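Local coordinates for protein ribokinase RBSK (Mycobacterium tuberculosis, PDB 3GO6) that probably phosphorylates D-ribose at O-5, using ATP and magnesium, to give D-ribose 5-phosphate, as a homodimeric kinase of the PfkB family, at residues N29-F34 / G110-V115; I114-S119 / P240-G245; V146-L151 / V171-A176; I192-I197 / P209-V214. All coordinates share one frame; numbering follows the deposited sequence.

Contact 1: residues N29-F34 / G110-V115; sequences NMDLTF and GTAIIV. With RIB (alpha-D-ribofuranose), chain C.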
loop_
_atom_site.group_PDB
_atom_site.type_symbol
_atom_site.label_atom_id
_atom_site.label_comp_id
_atom_site.label_asym_id
_atom_site.label_seq_id
_atom_site.Cartn_x
_atom_site.Cartn_y
_atom_site.Cartn_z
ATOM N N ASN A 29 8.334 3.592 10.167
ATOM C CA ASN A 29 7.517 2.777 9.268
ATOM C C ASN A 29 8.132 2.865 7.893
ATOM O O ASN A 29 8.716 3.890 7.557
ATOM C CB ASN A 29 6.085 3.364 9.119
ATOM C CG ASN A 29 5.326 3.443 10.427
ATOM O OD1 ASN A 29 5.366 2.520 11.232
ATOM N ND2 ASN A 29 4.621 4.567 10.648
ATOM N N MET A 30 7.981 1.825 7.082
ATOM C CA MET A 30 8.173 1.996 5.631
ATOM C C MET A 30 6.865 2.539 5.008
ATOM O O MET A 30 5.796 1.997 5.262
ATOM C CB MET A 30 8.584 0.669 4.983
ATOM C CG MET A 30 8.965 0.809 3.509
ATOM S SD MET A 30 10.533 1.669 3.263
ATOM C CE MET A 30 11.713 0.567 4.085
ATOM N N ASP A 31 6.973 3.609 4.210
ATOM C CA ASP A 31 5.830 4.320 3.660
ATOM C C ASP A 31 5.622 3.927 2.214
ATOM O O ASP A 31 6.569 3.946 1.417
ATOM C CB ASP A 31 6.072 5.841 3.680
ATOM C CG ASP A 31 5.961 6.451 5.071
ATOM O OD1 ASP A 31 5.483 5.762 5.997
ATOM O OD2 ASP A 31 6.359 7.636 5.234
ATOM N N LEU A 32 4.379 3.617 1.879
ATOM C CA LEU A 32 3.974 3.431 0.482
ATOM C C LEU A 32 3.111 4.657 0.155
ATOM O O LEU A 32 2.043 4.822 0.723
ATOM C CB LEU A 32 3.189 2.136 0.314
ATOM C CG LEU A 32 3.992 0.860 0.637
ATOM C CD1 LEU A 32 3.077 -0.340 0.586
ATOM C CD2 LEU A 32 5.148 0.671 -0.331
ATOM N N THR A 33 3.624 5.534 -0.695
ATOM C CA THR A 33 2.933 6.792 -1.008
ATOM C C THR A 33 2.345 6.692 -2.412
ATOM O O THR A 33 3.069 6.432 -3.375
ATOM C CB THR A 33 3.852 8.017 -0.895
ATOM O OG1 THR A 33 4.516 8.032 0.375
ATOM C CG2 THR A 33 3.059 9.339 -1.064
ATOM N N PHE A 34 1.033 6.904 -2.504
ATOM C CA PHE A 34 0.255 6.779 -3.731
ATOM C C PHE A 34 -0.287 8.157 -4.095
ATOM O O PHE A 34 -0.838 8.869 -3.236
ATOM C CB PHE A 34 -0.960 5.870 -3.529
ATOM C CG PHE A 34 -0.631 4.417 -3.231
ATOM C CD1 PHE A 34 -0.786 3.450 -4.214
ATOM C CD2 PHE A 34 -0.233 4.021 -1.956
ATOM C CE1 PHE A 34 -0.522 2.086 -3.956
ATOM C CE2 PHE A 34 0.043 2.664 -1.676
ATOM C CZ PHE A 34 -0.096 1.698 -2.674
ATOM N N GLY A 110 6.946 -1.471 11.045
ATOM C CA GLY A 110 5.688 -0.803 10.640
ATOM C C GLY A 110 5.565 -0.492 9.152
ATOM O O GLY A 110 6.571 -0.324 8.457
ATOM N N THR A 111 4.325 -0.454 8.656
ATOM C CA THR A 111 4.032 -0.115 7.259
ATOM C C THR A 111 2.992 0.995 7.276
ATOM O O THR A 111 2.001 0.887 8.009
ATOM C CB THR A 111 3.418 -1.331 6.473
ATOM O OG1 THR A 111 4.321 -2.450 6.488
ATOM C CG2 THR A 111 3.114 -0.949 4.988
ATOM N N ALA A 112 3.193 2.044 6.486
ATOM C CA ALA A 112 2.135 3.049 6.351
ATOM C C ALA A 112 1.730 3.289 4.909
ATOM O O ALA A 112 2.570 3.207 4.007
ATOM C CB ALA A 112 2.555 4.350 6.990
ATOM N N ILE A 113 0.445 3.597 4.702
ATOM C CA ILE A 113 -0.065 3.945 3.375
ATOM C C ILE A 113 -0.394 5.436 3.402
ATOM O O ILE A 113 -1.194 5.884 4.233
ATOM C CB ILE A 113 -1.382 3.170 3.011
ATOM C CG1 ILE A 113 -1.213 1.656 3.194
ATOM C CG2 ILE A 113 -1.859 3.517 1.569
ATOM C CD1 ILE A 113 -0.030 1.062 2.414
ATOM N N ILE A 114 0.223 6.186 2.501
ATOM C CA ILE A 114 -0.042 7.612 2.378
ATOM C C ILE A 114 -0.706 7.814 1.015
ATOM O O ILE A 114 -0.169 7.388 -0.008
ATOM C CB ILE A 114 1.247 8.464 2.423
ATOM C CG1 ILE A 114 2.262 7.971 3.489
ATOM C CG2 ILE A 114 0.901 9.985 2.456
ATOM C CD1 ILE A 114 1.874 8.175 4.817
ATOM N N VAL A 115 -1.862 8.470 0.991
ATOM C CA VAL A 115 -2.518 8.751 -0.284
ATOM C C VAL A 115 -2.629 10.276 -0.440
ATOM O O VAL A 115 -3.081 10.959 0.479
ATOM C CB VAL A 115 -3.909 8.089 -0.358
ATOM C CG1 VAL A 115 -4.493 8.211 -1.797
ATOM C CG2 VAL A 115 -3.816 6.628 0.053
HETATM O O5 RIB C . 3.009 12.005 9.316
HETATM C C5 RIB C . 3.261 11.099 8.218
HETATM C C4 RIB C . 3.777 9.763 8.783
HETATM O O4 RIB C . 2.684 9.109 9.461
HETATM C C3 RIB C . 4.210 8.779 7.711
HETATM O O3 RIB C . 5.639 8.752 7.468
HETATM C C2 RIB C . 3.664 7.445 8.188
HETATM O O2 RIB C . 4.707 6.488 8.408
HETATM C C1 RIB C . 2.852 7.702 9.448
HETATM O O1 RIB C . 3.567 7.331 10.635
#

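Contact 2: residues I114-S119 / P240-G245; sequences IVVDAS and PVDTAG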
loop_
_atom_site.group_PDB
_atom_site.type_symbol
_atom_site.label_atom_id
_atom_site.label_comp_id
_atom_site.label_asym_id
_atom_site.label_seq_id
_atom_site.Cartn_x
_atom_site.Cartn_y
_atom_site.Cartn_z
ATOM N N ILE A 114 0.223 6.186 2.501
ATOM C CA ILE A 114 -0.042 7.612 2.378
ATOM C C ILE A 114 -0.706 7.814 1.015
ATOM O O ILE A 114 -0.169 7.388 -0.008
ATOM C CB ILE A 114 1.247 8.464 2.423
ATOM C CG1 ILE A 114 2.262 7.971 3.489
ATOM C CG2 ILE A 114 0.901 9.985 2.456
ATOM C CD1 ILE A 114 1.874 8.175 4.817
ATOM N N VAL A 115 -1.862 8.470 0.991
ATOM C CA VAL A 115 -2.518 8.751 -0.284
ATOM C C VAL A 115 -2.629 10.276 -0.440
ATOM O O VAL A 115 -3.081 10.959 0.479
ATOM C CB VAL A 115 -3.909 8.089 -0.358
ATOM C CG1 VAL A 115 -4.493 8.211 -1.797
ATOM C CG2 VAL A 115 -3.816 6.628 0.053
ATOM N N VAL A 116 -2.200 10.793 -1.591
ATOM C CA VAL A 116 -2.105 12.250 -1.811
ATOM C C VAL A 116 -2.964 12.532 -3.040
ATOM O O VAL A 116 -2.781 11.891 -4.082
ATOM C CB VAL A 116 -0.641 12.711 -2.035
ATOM C CG1 VAL A 116 -0.551 14.236 -2.287
ATOM C CG2 VAL A 116 0.223 12.306 -0.832
ATOM N N ASP A 117 -3.929 13.438 -2.884
ATOM C CA ASP A 117 -4.881 13.747 -3.967
ATOM C C ASP A 117 -4.510 15.016 -4.752
ATOM O O ASP A 117 -3.459 15.638 -4.518
ATOM C CB ASP A 117 -6.351 13.765 -3.456
ATOM C CG ASP A 117 -6.697 14.999 -2.581
ATOM O OD1 ASP A 117 -6.007 16.038 -2.625
ATOM O OD2 ASP A 117 -7.706 14.928 -1.841
ATOM N N ALA A 118 -5.375 15.390 -5.695
ATOM C CA ALA A 118 -5.104 16.526 -6.582
ATOM C C ALA A 118 -4.959 17.884 -5.881
ATOM O O ALA A 118 -4.293 18.787 -6.406
ATOM C CB ALA A 118 -6.162 16.581 -7.695
ATOM N N SER A 119 -5.565 18.036 -4.706
ATOM C CA SER A 119 -5.444 19.278 -3.945
ATOM C C SER A 119 -4.232 19.300 -2.988
ATOM O O SER A 119 -4.067 20.253 -2.205
ATOM C CB SER A 119 -6.720 19.525 -3.146
ATOM O OG SER A 119 -6.827 18.556 -2.111
ATOM N N PRO A 240 1.202 24.499 -2.756
ATOM C CA PRO A 240 1.562 23.179 -2.200
ATOM C C PRO A 240 1.702 22.111 -3.272
ATOM O O PRO A 240 1.040 22.174 -4.317
ATOM C CB PRO A 240 0.375 22.828 -1.313
ATOM C CG PRO A 240 -0.794 23.545 -1.951
ATOM C CD PRO A 240 -0.243 24.787 -2.621
ATOM N N VAL A 241 2.556 21.130 -2.995
ATOM C CA VAL A 241 2.726 19.961 -3.853
ATOM C C VAL A 241 2.200 18.716 -3.137
ATOM O O VAL A 241 1.477 17.914 -3.727
ATOM C CB VAL A 241 4.212 19.801 -4.249
ATOM C CG1 VAL A 241 4.487 18.431 -4.846
ATOM C CG2 VAL A 241 4.599 20.910 -5.211
ATOM N N ASP A 242 2.554 18.576 -1.860
ATOM C CA ASP A 242 2.215 17.393 -1.078
ATOM C C ASP A 242 2.297 17.768 0.401
ATOM O O ASP A 242 3.378 18.001 0.913
ATOM C CB ASP A 242 3.205 16.259 -1.415
ATOM C CG ASP A 242 2.970 14.995 -0.606
ATOM O OD1 ASP A 242 2.001 14.922 0.183
ATOM O OD2 ASP A 242 3.768 14.044 -0.787
ATOM N N THR A 243 1.149 17.815 1.072
ATOM C CA THR A 243 1.094 18.178 2.489
ATOM C C THR A 243 1.553 17.040 3.417
ATOM O O THR A 243 1.825 17.276 4.589
ATOM C CB THR A 243 -0.312 18.613 2.911
ATOM O OG1 THR A 243 -1.230 17.547 2.668
ATOM C CG2 THR A 243 -0.763 19.854 2.118
ATOM N N ALA A 244 1.624 15.812 2.901
ATOM C CA ALA A 244 2.029 14.684 3.742
ATOM C C ALA A 244 3.434 14.926 4.291
ATOM O O ALA A 244 4.324 15.413 3.581
ATOM C CB ALA A 244 1.968 13.390 2.954
ATOM N N GLY A 245 3.603 14.631 5.572
ATOM C CA GLY A 245 4.892 14.781 6.204
ATOM C C GLY A 245 5.114 16.173 6.781
ATOM O O GLY A 245 6.014 16.361 7.571
#

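Contact 3: residues V146-L151 / V171-A176; sequences VLLTQL and VVMVNA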
loop_
_atom_site.group_PDB
_atom_site.type_symbol
_atom_site.label_atom_id
_atom_site.label_comp_id
_atom_site.label_asym_id
_atom_site.label_seq_id
_atom_site.Cartn_x
_atom_site.Cartn_y
_atom_site.Cartn_z
ATOM N N VAL A 146 14.815 18.337 25.153
ATOM C CA VAL A 146 13.406 18.152 24.766
ATOM C C VAL A 146 13.142 16.679 24.431
ATOM O O VAL A 146 13.854 16.092 23.611
ATOM C CB VAL A 146 13.034 19.020 23.533
ATOM C CG1 VAL A 146 11.555 18.816 23.127
ATOM C CG2 VAL A 146 13.311 20.510 23.787
ATOM N N LEU A 147 12.145 16.090 25.086
ATOM C CA LEU A 147 11.584 14.813 24.644
ATOM C C LEU A 147 10.431 15.089 23.672
ATOM O O LEU A 147 9.526 15.850 23.983
ATOM C CB LEU A 147 11.072 13.968 25.820
ATOM C CG LEU A 147 10.059 12.870 25.422
ATOM C CD1 LEU A 147 10.719 11.649 24.813
ATOM C CD2 LEU A 147 9.163 12.479 26.560
ATOM N N LEU A 148 10.478 14.494 22.483
ATOM C CA LEU A 148 9.350 14.579 21.573
ATOM C C LEU A 148 8.803 13.170 21.314
ATOM O O LEU A 148 9.556 12.248 20.943
ATOM C CB LEU A 148 9.775 15.300 20.277
ATOM C CG LEU A 148 8.777 15.338 19.118
ATOM C CD1 LEU A 148 7.491 16.069 19.510
ATOM C CD2 LEU A 148 9.413 15.961 17.877
ATOM N N THR A 149 7.502 12.999 21.513
ATOM C CA THR A 149 6.884 11.689 21.356
ATOM C C THR A 149 5.536 11.801 20.630
ATOM O O THR A 149 4.985 12.899 20.522
ATOM C CB THR A 149 6.774 10.963 22.739
ATOM O OG1 THR A 149 6.537 9.569 22.538
ATOM C CG2 THR A 149 5.670 11.552 23.593
ATOM N N GLN A 150 5.055 10.688 20.075
ATOM C CA GLN A 150 3.751 10.625 19.387
ATOM C C GLN A 150 3.104 9.310 19.778
ATOM O O GLN A 150 3.649 8.579 20.606
ATOM C CB GLN A 150 3.847 10.719 17.839
ATOM C CG GLN A 150 5.054 11.516 17.305
ATOM C CD GLN A 150 6.379 10.745 17.476
ATOM O OE1 GLN A 150 6.388 9.513 17.460
ATOM N NE2 GLN A 150 7.483 11.469 17.642
ATOM N N LEU A 151 1.946 9.016 19.190
ATOM C CA LEU A 151 1.080 7.989 19.742
ATOM C C LEU A 151 0.872 6.750 18.868
ATOM O O LEU A 151 -0.102 6.008 19.078
ATOM C CB LEU A 151 -0.266 8.616 20.176
ATOM C CG LEU A 151 -0.229 9.923 21.001
ATOM C CD1 LEU A 151 -1.638 10.422 21.314
ATOM C CD2 LEU A 151 0.567 9.755 22.291
ATOM N N VAL A 171 11.888 19.279 28.558
ATOM C CA VAL A 171 10.566 19.582 28.022
ATOM C C VAL A 171 9.838 18.302 27.553
ATOM O O VAL A 171 10.387 17.517 26.782
ATOM C CB VAL A 171 10.660 20.575 26.845
ATOM C CG1 VAL A 171 9.269 20.824 26.222
ATOM C CG2 VAL A 171 11.305 21.879 27.302
ATOM N N VAL A 172 8.606 18.102 28.017
ATOM C CA VAL A 172 7.770 17.019 27.510
ATOM C C VAL A 172 6.888 17.563 26.376
ATOM O O VAL A 172 5.983 18.361 26.602
ATOM C CB VAL A 172 6.914 16.345 28.607
ATOM C CG1 VAL A 172 6.013 15.294 27.996
ATOM C CG2 VAL A 172 7.816 15.716 29.687
ATOM N N MET A 173 7.168 17.110 25.157
ATOM C CA MET A 173 6.455 17.570 23.970
ATOM C C MET A 173 5.799 16.378 23.278
ATOM O O MET A 173 6.485 15.413 22.892
ATOM C CB MET A 173 7.442 18.301 23.044
ATOM C CG MET A 173 6.809 18.944 21.781
ATOM S SD MET A 173 8.007 19.828 20.743
ATOM C CE MET A 173 8.306 21.293 21.734
ATOM N N VAL A 174 4.477 16.425 23.142
ATOM C CA VAL A 174 3.710 15.314 22.609
ATOM C C VAL A 174 2.995 15.743 21.343
ATOM O O VAL A 174 2.266 16.743 21.327
ATOM C CB VAL A 174 2.674 14.765 23.648
ATOM C CG1 VAL A 174 1.846 13.597 23.067
ATOM C CG2 VAL A 174 3.386 14.340 24.930
ATOM N N ASN A 175 3.241 15.006 20.264
ATOM C CA ASN A 175 2.396 15.131 19.082
ATOM C C ASN A 175 1.233 14.192 19.292
ATOM O O ASN A 175 1.396 12.964 19.216
ATOM C CB ASN A 175 3.195 14.795 17.815
ATOM C CG ASN A 175 2.364 14.879 16.562
ATOM O OD1 ASN A 175 1.377 15.644 16.484
ATOM N ND2 ASN A 175 2.740 14.095 15.574
ATOM N N ALA A 176 0.057 14.756 19.590
ATOM C CA ALA A 176 -1.123 13.951 19.941
ATOM C C ALA A 176 -1.780 13.326 18.709
ATOM O O ALA A 176 -2.927 13.629 18.383
ATOM C CB ALA A 176 -2.151 14.817 20.726
#

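Contact 4: residues I192-I197 / P209-V214; sequences IADVVI and PPTHFV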
loop_
_atom_site.group_PDB
_atom_site.type_symbol
_atom_site.label_atom_id
_atom_site.label_comp_id
_atom_site.label_asym_id
_atom_site.label_seq_id
_atom_site.Cartn_x
_atom_site.Cartn_y
_atom_site.Cartn_z
ATOM N N ILE A 192 0.783 15.749 32.517
ATOM C CA ILE A 192 2.174 16.194 32.650
ATOM C C ILE A 192 2.830 16.822 31.401
ATOM O O ILE A 192 3.933 17.359 31.499
ATOM C CB ILE A 192 3.100 15.058 33.217
ATOM C CG1 ILE A 192 3.160 13.853 32.269
ATOM C CG2 ILE A 192 2.626 14.615 34.614
ATOM C CD1 ILE A 192 4.261 12.847 32.618
ATOM N N ALA A 193 2.183 16.753 30.238
ATOM C CA ALA A 193 2.781 17.326 29.008
ATOM C C ALA A 193 2.992 18.833 29.137
ATOM O O ALA A 193 2.086 19.546 29.563
ATOM C CB ALA A 193 1.901 17.019 27.770
ATOM N N ASP A 194 4.174 19.303 28.752
ATOM C CA ASP A 194 4.485 20.719 28.674
ATOM C C ASP A 194 3.872 21.336 27.406
ATOM O O ASP A 194 3.275 22.421 27.454
ATOM C CB ASP A 194 6.007 20.952 28.696
ATOM C CG ASP A 194 6.657 20.542 30.031
ATOM O OD1 ASP A 194 6.100 20.890 31.098
ATOM O OD2 ASP A 194 7.722 19.857 30.014
ATOM N N VAL A 195 4.046 20.644 26.275
ATOM C CA VAL A 195 3.640 21.133 24.951
ATOM C C VAL A 195 2.921 19.991 24.269
ATOM O O VAL A 195 3.395 18.849 24.325
ATOM C CB VAL A 195 4.885 21.507 24.065
ATOM C CG1 VAL A 195 4.472 22.117 22.706
ATOM C CG2 VAL A 195 5.814 22.437 24.798
ATOM N N VAL A 196 1.775 20.289 23.651
ATOM C CA VAL A 196 1.069 19.328 22.828
ATOM C C VAL A 196 0.874 19.948 21.460
ATOM O O VAL A 196 0.452 21.111 21.353
ATOM C CB VAL A 196 -0.290 18.884 23.418
ATOM C CG1 VAL A 196 -0.994 17.932 22.466
ATOM C CG2 VAL A 196 -0.068 18.183 24.746
ATOM N N ILE A 197 1.213 19.171 20.426
ATOM C CA ILE A 197 1.062 19.587 19.025
ATOM C C ILE A 197 0.012 18.700 18.446
ATOM O O ILE A 197 0.092 17.469 18.557
ATOM C CB ILE A 197 2.381 19.403 18.228
ATOM C CG1 ILE A 197 3.526 20.165 18.909
ATOM C CG2 ILE A 197 2.212 19.824 16.738
ATOM C CD1 ILE A 197 4.940 19.676 18.487
ATOM N N PRO A 209 -5.772 20.303 28.749
ATOM C CA PRO A 209 -4.801 21.194 28.128
ATOM C C PRO A 209 -3.433 21.158 28.784
ATOM O O PRO A 209 -3.347 21.052 30.018
ATOM C CB PRO A 209 -5.429 22.593 28.267
ATOM C CG PRO A 209 -6.575 22.458 29.168
ATOM C CD PRO A 209 -6.808 21.036 29.504
ATOM N N PRO A 210 -2.363 21.222 27.957
ATOM C CA PRO A 210 -0.997 21.317 28.448
ATOM C C PRO A 210 -0.656 22.759 28.752
ATOM O O PRO A 210 -1.466 23.655 28.488
ATOM C CB PRO A 210 -0.175 20.840 27.245
ATOM C CG PRO A 210 -0.982 21.386 26.061
ATOM C CD PRO A 210 -2.416 21.169 26.473
ATOM N N THR A 211 0.542 22.999 29.268
ATOM C CA THR A 211 0.995 24.366 29.487
ATOM C C THR A 211 0.952 25.148 28.171
ATOM O O THR A 211 0.517 26.303 28.146
ATOM C CB THR A 211 2.411 24.387 30.072
ATOM O OG1 THR A 211 2.473 23.443 31.143
ATOM C CG2 THR A 211 2.767 25.786 30.604
ATOM N N HIS A 212 1.379 24.505 27.080
ATOM C CA HIS A 212 1.446 25.149 25.770
ATOM C C HIS A 212 0.764 24.255 24.719
ATOM O O HIS A 212 1.341 23.252 24.307
ATOM C CB HIS A 212 2.910 25.410 25.398
ATOM C CG HIS A 212 3.688 26.112 26.470
ATOM N ND1 HIS A 212 3.555 27.466 26.722
ATOM C CD2 HIS A 212 4.614 25.657 27.349
ATOM C CE1 HIS A 212 4.358 27.809 27.715
ATOM N NE2 HIS A 212 5.009 26.730 28.117
ATOM N N PHE A 213 -0.459 24.607 24.315
ATOM C CA PHE A 213 -1.229 23.840 23.331
ATOM C C PHE A 213 -0.983 24.480 21.962
ATOM O O PHE A 213 -1.323 25.647 21.748
ATOM C CB PHE A 213 -2.730 23.852 23.664
ATOM C CG PHE A 213 -3.467 22.562 23.344
ATOM C CD1 PHE A 213 -2.956 21.624 22.421
ATOM C CD2 PHE A 213 -4.705 22.298 23.953
ATOM C CE1 PHE A 213 -3.647 20.445 22.134
ATOM C CE2 PHE A 213 -5.413 21.118 23.686
ATOM C CZ PHE A 213 -4.889 20.180 22.772
ATOM N N VAL A 214 -0.351 23.724 21.062
ATOM C CA VAL A 214 0.012 24.208 19.726
ATOM C C VAL A 214 -0.873 23.490 18.728
ATOM O O VAL A 214 -0.698 22.291 18.456
ATOM C CB VAL A 214 1.517 23.978 19.407
ATOM C CG1 VAL A 214 1.862 24.480 17.997
ATOM C CG2 VAL A 214 2.412 24.676 20.442
#

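Contact 1: residues N29-F34 / G110-V115
N29 opens this parallel strand pairing by leaning over G110, its OD1 3.4 Å from G110 CA on a residue with no side chain to intervene. The other arm of the amide, ND2, gives RIB O2 a nearly straight hydrogen bond (3.0 Å, 170°) and is also hydrogen-bonded to E152 OE1. M30 ties its N to G110 O and accepts from A112 N, while its bent side chain leads away from the neighbouring strand. D31 is the fork of the sugar site: with CG anti to the carbonyl carbon (chi1 -74°), OD1 accepts from RIB O2 at 2.6 Å and OD2 from RIB O3 at 2.6 Å, so one carboxylate grips both adjacent hydroxyls. The methyl of A112 sits against this fork, 3.4 Å from D31 OD1, and also touches O2 of the sugar. L32 hydrogen-bonds to A112 O and I114 N through its own N and O, and on the face away from the ribose its CD1 meets I113 CD1 at 3.9 Å. T33 returns to the sugar face and sets OG1 and CG2 against CB of I114, whose CD1 reaches the ribose ring at RIB C3 (3.8 Å). F34 ends the ladder with N on I114 O; that oxygen also lies at the edge of the phenyl ring, while CE2 packs 3.9 Å from I113 CG2. Strands 50-56 and 122-127 flank the pair in a four-stranded lid sheet over the ribose; on the face away from the sugar, helix 83-94 packs on M30 and the second subunit brings its L32 onto L32 and its R53 to hydrogen-bond T111 OG1.

Contact 2: residues I114-S119 / P240-G245
V116 and I114, at the end of a lid strand, rest on the loop of the PfkB signature, where the sequence DTAGAGD runs into helix 246-257. Across the contact the touching is all van der Waals. I114 CG2 meets the methyl of A244 at 3.6 Å, and V116 sets both its methyls on the carboxylate of D242, CG2 3.3 Å and CG1 3.6 Å from OD1. V116 and D242 cross at about a right angle. CG of D242 is anti to its own backbone N (178°), which brings the carboxyl group up to the valine.

The metal comes second. D242 and A244, with A282, V285 and G287, form the site of the bound magnesium ion, at a place where potassium is predicted to bind. G245 follows at the N-cap of the helix that carries D248, the probable proton acceptor.

Hydrogen bonds hold each side, and none crosses between the two segments. Toward the surroundings, D242 OD2 accepts from G287 N, and T243 OG1 ties the loop to A120 O and N122 ND2 beyond the lid strand. Within the loop, D242 OD1 accepts from A244 N at 2.9 Å, the donor standing above the carboxylate plane, which makes an Asx turn. The lid strand's exit is itself turned by a second Asx turn, in which D117 OD1 accepts twice: from S119 N at 2.9 Å, from above the carboxylate plane, and from S119 OG at 2.7 Å, on the syn side.

Contact 3: residues V146-L151 / V171-A176
V171 lies side by side with V146, CB 4.0 Å from V146 CG2, at the start of two parallel neighbours joined by helix 155-167 in a beta-alpha-beta crossover of the main sheet. V171 O takes the first ladder bond, from L147 N. V172 turns to the face covered by that helix and packs on A162.

M173 is the long side chain of the pair. Its N donates to L147 O at 2.9 Å, and its CB is close to the same oxygen (3.4 Å). With CG anti to the backbone N (-176°), CG comes 3.7 Å from L148 CD1, and SD lies 4.0 Å from the same methyl, L148 CD1, before the chain bends at chi3. Helix 246-257 covers this face, L254 and A255 meeting M173. M173 O accepts from T149 N.

V174, on the face toward helix 155-167, matches CG2 to T149 CG2 at 3.8 Å, the two side chains pointing the same way. T149 CG2 takes the crowded position between its N and carbonyl carbon, leaving OG1 anti to N and hydrogen-bonded to V25 O on the next strand. N175 N closes the ladder on T149 O (2.7 Å, 162°), while N175 CB packs on Q150 CG; the amide of Q150 bonds beyond, through NE2, to Q62. At the loop end, L151 crosses V174 at about a right angle, and its CD1 rests 3.8 Å from A176 CA.

Contact 4: residues I192-I197 / P209-V214
V196 packs against both P210 and F213. At the root of its side chain, CB lies 3.7 Å from P210 CG and 3.9 Å from F213 CE1, touching both at once. The branches then divide the work. CG1, anti to the backbone N (177°), goes to the phenyl ring and meets CE1 at 3.7 Å; CG2 goes to the proline and stands 3.6 Å from both P210 CB and P210 CG. The valine crosses the proline at about a right angle but lies side by side with F213. Proline and phenyl also touch each other, P210 CD sitting 3.5 Å above the F213 ring plane, offset toward its rim.

The strands are parallel neighbours of a beta-alpha-beta unit closed over helix 200-205, and V196 hydrogen-bonds to the two residues that flank F213: its N donates to H212 O, and its O accepts from V214 N (2.7 Å, 166°) while lying at the edge of the F213 ring. Ahead of it, D194 O takes H212 N at 2.8 Å. On the opposite face, V195 CG1 packs on V214 CG2, and helix 246-257 covers I197 and V214 through F250. H212 ND1 is hydrogen-bonded to Y224 OH, and its ring meets W258 edge-to-face.

Contacts 1 and 3 are wholly buried. Contact 3 lies nearest the chain centre, about 8 Å between centres, and contact 1 beside the ribose and the second subunit; contacts 2 and 4 have exposed residues at their margins. Contacts 3 and 4 are successive parts of the large sheet: strands 171-175 and 195-199 adjoin, V174 O probably accepting a hydrogen bond from I197 N, and helix 246-257 backs both. Contacts 1 and 2 share I114 and V115 on strand 110-116 of the lid. Their chemistry differs: contacts 3 and 4 combine backbone ladders with mainly apolar side chains, contact 1 adds polar groups gripping ribose, and contact 2, without a ladder, joins lid valine and isoleucine to the metal-binding loop.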